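PDB 3L9D: putative GTP pyrophosphokinase from Streptococcus mutans, which belongs to the RelA/SpoT family and probably transfers pyrophosphate from ATP to GTP, the first step in making the alarmone ppGpp. Local coordinates for residues M35-Y44 with K95-A106. Sequence-based numbering, arbitrary orientation.
Sequences MNWEEFLDPY and KENLTQDMQDIA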
loop_
_atom_site.group_PDB
_atom_site.type_symbol
_atom_site.label_atom_id
_atom_site.label_comp_id
_atom_site.label_asym_id
_atom_site.label_seq_id
_atom_site.Cartn_x
_atom_site.Cartn_y
_atom_site.Cartn_z
ATOM N N MET A 35 23.251 13.430 10.284
ATOM C CA MET A 35 22.034 12.622 10.357
ATOM C C MET A 35 22.233 11.323 11.147
ATOM O O MET A 35 23.074 10.495 10.798
ATOM C CB MET A 35 21.496 12.299 8.950
ATOM C CG MET A 35 20.097 12.854 8.650
ATOM S SD MET A 35 18.886 12.559 9.973
ATOM C CE MET A 35 17.395 13.248 9.259
ATOM N N ASN A 36 21.450 11.167 12.215
ATOM C CA ASN A 36 21.380 9.922 12.977
ATOM C C ASN A 36 20.086 9.182 12.648
ATOM O O ASN A 36 19.025 9.470 13.202
ATOM C CB ASN A 36 21.456 10.207 14.483
ATOM C CG ASN A 36 21.166 8.970 15.336
ATOM O OD1 ASN A 36 21.367 7.820 14.905
ATOM N ND2 ASN A 36 20.692 9.205 16.558
ATOM N N TRP A 37 20.177 8.224 11.744
ATOM C CA TRP A 37 18.990 7.560 11.231
ATOM C C TRP A 37 18.255 6.686 12.257
ATOM O O TRP A 37 17.029 6.756 12.384
ATOM C CB TRP A 37 19.359 6.760 9.986
ATOM C CG TRP A 37 19.753 7.638 8.842
ATOM C CD1 TRP A 37 21.018 7.932 8.429
ATOM C CD2 TRP A 37 18.869 8.352 7.966
ATOM N NE1 TRP A 37 20.978 8.776 7.339
ATOM C CE2 TRP A 37 19.671 9.049 7.037
ATOM C CE3 TRP A 37 17.475 8.462 7.871
ATOM C CZ2 TRP A 37 19.127 9.852 6.031
ATOM C CZ3 TRP A 37 16.932 9.255 6.861
ATOM C CH2 TRP A 37 17.759 9.940 5.956
ATOM N N GLU A 38 18.999 5.866 12.992
ATOM C CA GLU A 38 18.377 4.979 13.962
ATOM C C GLU A 38 17.410 5.724 14.877
ATOM O O GLU A 38 16.396 5.166 15.293
ATOM C CB GLU A 38 19.428 4.248 14.790
ATOM C CG GLU A 38 18.836 3.203 15.717
ATOM C CD GLU A 38 19.896 2.416 16.473
ATOM O OE1 GLU A 38 20.951 3.010 16.803
ATOM O OE2 GLU A 38 19.667 1.212 16.742
ATOM N N GLU A 39 17.719 6.978 15.191
ATOM C CA GLU A 39 16.851 7.764 16.054
ATOM C C GLU A 39 15.667 8.368 15.312
ATOM O O GLU A 39 14.535 8.344 15.802
ATOM C CB GLU A 39 17.623 8.888 16.739
ATOM C CG GLU A 39 16.701 9.949 17.333
ATOM C CD GLU A 39 17.449 11.129 17.924
ATOM O OE1 GLU A 39 16.868 12.234 17.966
ATOM O OE2 GLU A 39 18.616 10.952 18.342
ATOM N N PHE A 40 15.934 8.942 14.145
ATOM C CA PHE A 40 14.889 9.600 13.373
ATOM C C PHE A 40 13.837 8.576 12.970
ATOM O O PHE A 40 12.646 8.864 12.959
ATOM C CB PHE A 40 15.484 10.286 12.140
ATOM C CG PHE A 40 14.471 10.631 11.083
ATOM C CD1 PHE A 40 13.807 11.831 11.119
ATOM C CD2 PHE A 40 14.197 9.746 10.050
ATOM C CE1 PHE A 40 12.873 12.147 10.155
ATOM C CE2 PHE A 40 13.271 10.045 9.085
ATOM C CZ PHE A 40 12.601 11.254 9.133
ATOM N N LEU A 41 14.294 7.370 12.671
ATOM C CA LEU A 41 13.430 6.339 12.135
ATOM C C LEU A 41 12.565 5.663 13.192
ATOM O O LEU A 41 11.627 4.931 12.861
ATOM C CB LEU A 41 14.267 5.297 11.390
ATOM C CG LEU A 41 14.148 5.269 9.859
ATOM C CD1 LEU A 41 13.502 6.517 9.301
ATOM C CD2 LEU A 41 15.491 5.045 9.198
ATOM N N ASP A 42 12.859 5.909 14.463
ATOM C CA ASP A 42 12.226 5.123 15.513
ATOM C C ASP A 42 10.710 5.203 15.544
ATOM O O ASP A 42 10.040 4.184 15.660
ATOM C CB ASP A 42 12.778 5.463 16.892
ATOM C CG ASP A 42 12.186 4.572 17.977
ATOM O OD1 ASP A 42 11.179 4.990 18.601
ATOM O OD2 ASP A 42 12.708 3.444 18.167
ATOM N N PRO A 43 10.156 6.413 15.451
ATOM C CA PRO A 43 8.693 6.525 15.475
ATOM C C PRO A 43 8.003 5.923 14.232
ATOM O O PRO A 43 6.792 5.688 14.255
ATOM C CB PRO A 43 8.460 8.035 15.532
ATOM C CG PRO A 43 9.787 8.640 15.856
ATOM C CD PRO A 43 10.815 7.720 15.328
ATOM N N TYR A 44 8.755 5.698 13.157
ATOM C CA TYR A 44 8.198 5.086 11.955
ATOM C C TYR A 44 8.190 3.582 12.100
ATOM O O TYR A 44 7.289 2.901 11.605
ATOM C CB TYR A 44 8.991 5.475 10.703
ATOM C CG TYR A 44 8.931 6.942 10.358
ATOM C CD1 TYR A 44 7.981 7.431 9.471
ATOM C CD2 TYR A 44 9.817 7.833 10.921
ATOM C CE1 TYR A 44 7.925 8.779 9.158
ATOM C CE2 TYR A 44 9.774 9.158 10.617
ATOM C CZ TYR A 44 8.827 9.629 9.739
ATOM O OH TYR A 44 8.801 10.962 9.448
ATOM N N LYS A 95 16.938 17.338 5.270
ATOM C CA LYS A 95 16.699 16.459 6.416
ATOM C C LYS A 95 15.807 17.098 7.492
ATOM O O LYS A 95 14.969 16.421 8.097
ATOM C CB LYS A 95 18.009 15.922 6.998
ATOM C CG LYS A 95 19.155 16.915 7.003
ATOM C CD LYS A 95 20.433 16.305 7.602
ATOM C CE LYS A 95 21.540 17.361 7.785
ATOM N NZ LYS A 95 21.171 18.461 8.743
ATOM N N GLU A 96 15.957 18.402 7.702
ATOM C CA GLU A 96 15.102 19.130 8.650
ATOM C C GLU A 96 13.616 19.109 8.261
ATOM O O GLU A 96 12.743 19.368 9.092
ATOM C CB GLU A 96 15.586 20.577 8.843
ATOM C CG GLU A 96 16.318 21.187 7.631
ATOM C CD GLU A 96 17.728 20.612 7.424
ATOM O OE1 GLU A 96 18.416 20.319 8.433
ATOM O OE2 GLU A 96 18.151 20.460 6.253
ATOM N N ASN A 97 13.328 18.791 7.002
ATOM C CA ASN A 97 11.940 18.712 6.554
ATOM C C ASN A 97 11.447 17.308 6.228
ATOM O O ASN A 97 10.412 17.165 5.578
ATOM C CB ASN A 97 11.729 19.604 5.343
ATOM C CG ASN A 97 12.080 21.042 5.627
ATOM O OD1 ASN A 97 12.598 21.738 4.760
ATOM N ND2 ASN A 97 11.812 21.495 6.852
ATOM N N LEU A 98 12.171 16.277 6.663
ATOM C CA LEU A 98 11.777 14.912 6.340
ATOM C C LEU A 98 10.389 14.580 6.882
ATOM O O LEU A 98 9.491 14.173 6.147
ATOM C CB LEU A 98 12.778 13.910 6.898
ATOM C CG LEU A 98 14.034 13.671 6.081
ATOM C CD1 LEU A 98 14.783 12.519 6.694
ATOM C CD2 LEU A 98 13.670 13.373 4.636
ATOM N N THR A 99 10.216 14.745 8.186
ATOM C CA THR A 99 8.980 14.324 8.810
ATOM C C THR A 99 7.798 15.075 8.217
ATOM O O THR A 99 6.769 14.483 7.923
ATOM C CB THR A 99 9.022 14.502 10.335
ATOM O OG1 THR A 99 9.743 13.405 10.923
ATOM C CG2 THR A 99 7.611 14.523 10.892
ATOM N N GLN A 100 7.944 16.379 8.024
ATOM C CA GLN A 100 6.817 17.168 7.556
ATOM C C GLN A 100 6.593 17.037 6.044
ATOM O O GLN A 100 5.493 17.265 5.565
ATOM C CB GLN A 100 6.950 18.634 7.991
ATOM C CG GLN A 100 7.745 19.516 7.055
ATOM C CD GLN A 100 7.586 21.004 7.378
ATOM O OE1 GLN A 100 7.447 21.847 6.480
ATOM N NE2 GLN A 100 7.600 21.330 8.669
ATOM N N ASP A 101 7.618 16.640 5.296
ATOM C CA ASP A 101 7.516 16.664 3.836
ATOM C C ASP A 101 7.552 15.310 3.117
ATOM O O ASP A 101 7.077 15.209 1.986
ATOM C CB ASP A 101 8.571 17.603 3.228
ATOM C CG ASP A 101 8.192 19.088 3.335
ATOM O OD1 ASP A 101 7.050 19.423 3.752
ATOM O OD2 ASP A 101 9.057 19.924 2.983
ATOM N N MET A 102 8.128 14.283 3.733
ATOM C CA MET A 102 8.156 12.963 3.097
ATOM C C MET A 102 6.956 12.091 3.530
ATOM O O MET A 102 6.660 11.956 4.722
ATOM C CB MET A 102 9.500 12.253 3.323
ATOM C CG MET A 102 9.606 10.921 2.580
ATOM S SD MET A 102 11.271 10.416 2.095
ATOM C CE MET A 102 11.879 11.949 1.386
ATOM N N GLN A 103 6.274 11.508 2.550
ATOM C CA GLN A 103 4.958 10.921 2.770
ATOM C C GLN A 103 4.962 9.420 2.981
ATOM O O GLN A 103 4.028 8.877 3.555
ATOM C CB GLN A 103 4.023 11.251 1.591
ATOM C CG GLN A 103 3.713 12.733 1.426
ATOM C CD GLN A 103 2.777 13.008 0.254
ATOM O OE1 GLN A 103 2.910 12.410 -0.814
ATOM N NE2 GLN A 103 1.841 13.926 0.444
ATOM N N ASP A 104 6.000 8.749 2.495
ATOM C CA ASP A 104 6.003 7.296 2.451
ATOM C C ASP A 104 7.170 6.651 3.198
ATOM O O ASP A 104 7.654 5.593 2.813
ATOM C CB ASP A 104 5.991 6.818 0.996
ATOM C CG ASP A 104 7.173 7.363 0.169
ATOM O OD1 ASP A 104 7.868 8.301 0.610
ATOM O OD2 ASP A 104 7.403 6.838 -0.945
ATOM N N ILE A 105 7.639 7.285 4.259
ATOM C CA ILE A 105 8.690 6.657 5.030
ATOM C C ILE A 105 8.150 5.334 5.609
ATOM O O ILE A 105 8.633 4.250 5.266
ATOM C CB ILE A 105 9.265 7.606 6.086
ATOM C CG1 ILE A 105 9.941 8.784 5.370
ATOM C CG2 ILE A 105 10.243 6.874 7.015
ATOM C CD1 ILE A 105 10.671 9.736 6.277
ATOM N N ALA A 106 7.120 5.408 6.442
ATOM C CA ALA A 106 6.399 4.194 6.785
ATOM C C ALA A 106 5.567 3.824 5.570
ATOM O O ALA A 106 4.876 4.679 5.009
ATOM C CB ALA A 106 5.515 4.415 7.988
HETATM O O HOH W 1 6.666 11.602 7.626
#
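Ile105 CG2 lies over one face of the Tyr44 ring, a CH-pi contact 3.6 Å from the ring centroid and 21° off its normal, while Thr99 OG1 meets the ring's edge beside the hydroxyl. Phe40 takes Leu98 CD1 over one face, 4.0 Å from the centroid, and Ile105 CD1 at its edge, close to the ring plane. Met35 CE overlies a Phe40 face toward its rim, Met35 CG a Trp37 face. In this RelA/SpoT-family fold, built on a mixed five-stranded sheet, the contact lays the short helix 37-40 and the start of helix 42-64 against the short helix 98-101 and the loop that leads into strand 106-112. With CG anti to the backbone N (chi1 163°), the Phe40 ring reaches toward helix 98-101, and CZ comes to 3.5 Å from Leu98 CB. Leu98 CD1 also touches Trp37 CZ3 and meets Met35 CE tip to tip at 3.7 Å, and the same methionine runs past Lys95 in the opposite direction, CE against CB. Beyond the two segments, Trp37 rests on Ile81 and Lys85 and Leu98 on Met88, so helix 81-91 packs against this cluster; Tyr44 also touches Ile168 of strand 164-176. The polar end of buried Tyr44 is held twice: its OH hydrogen-bonds Thr99 OG1 at 3.0 Å, and a water 2.9 Å from Tyr44 OH lies within hydrogen-bonding distance of Thr99 O and Met102 O.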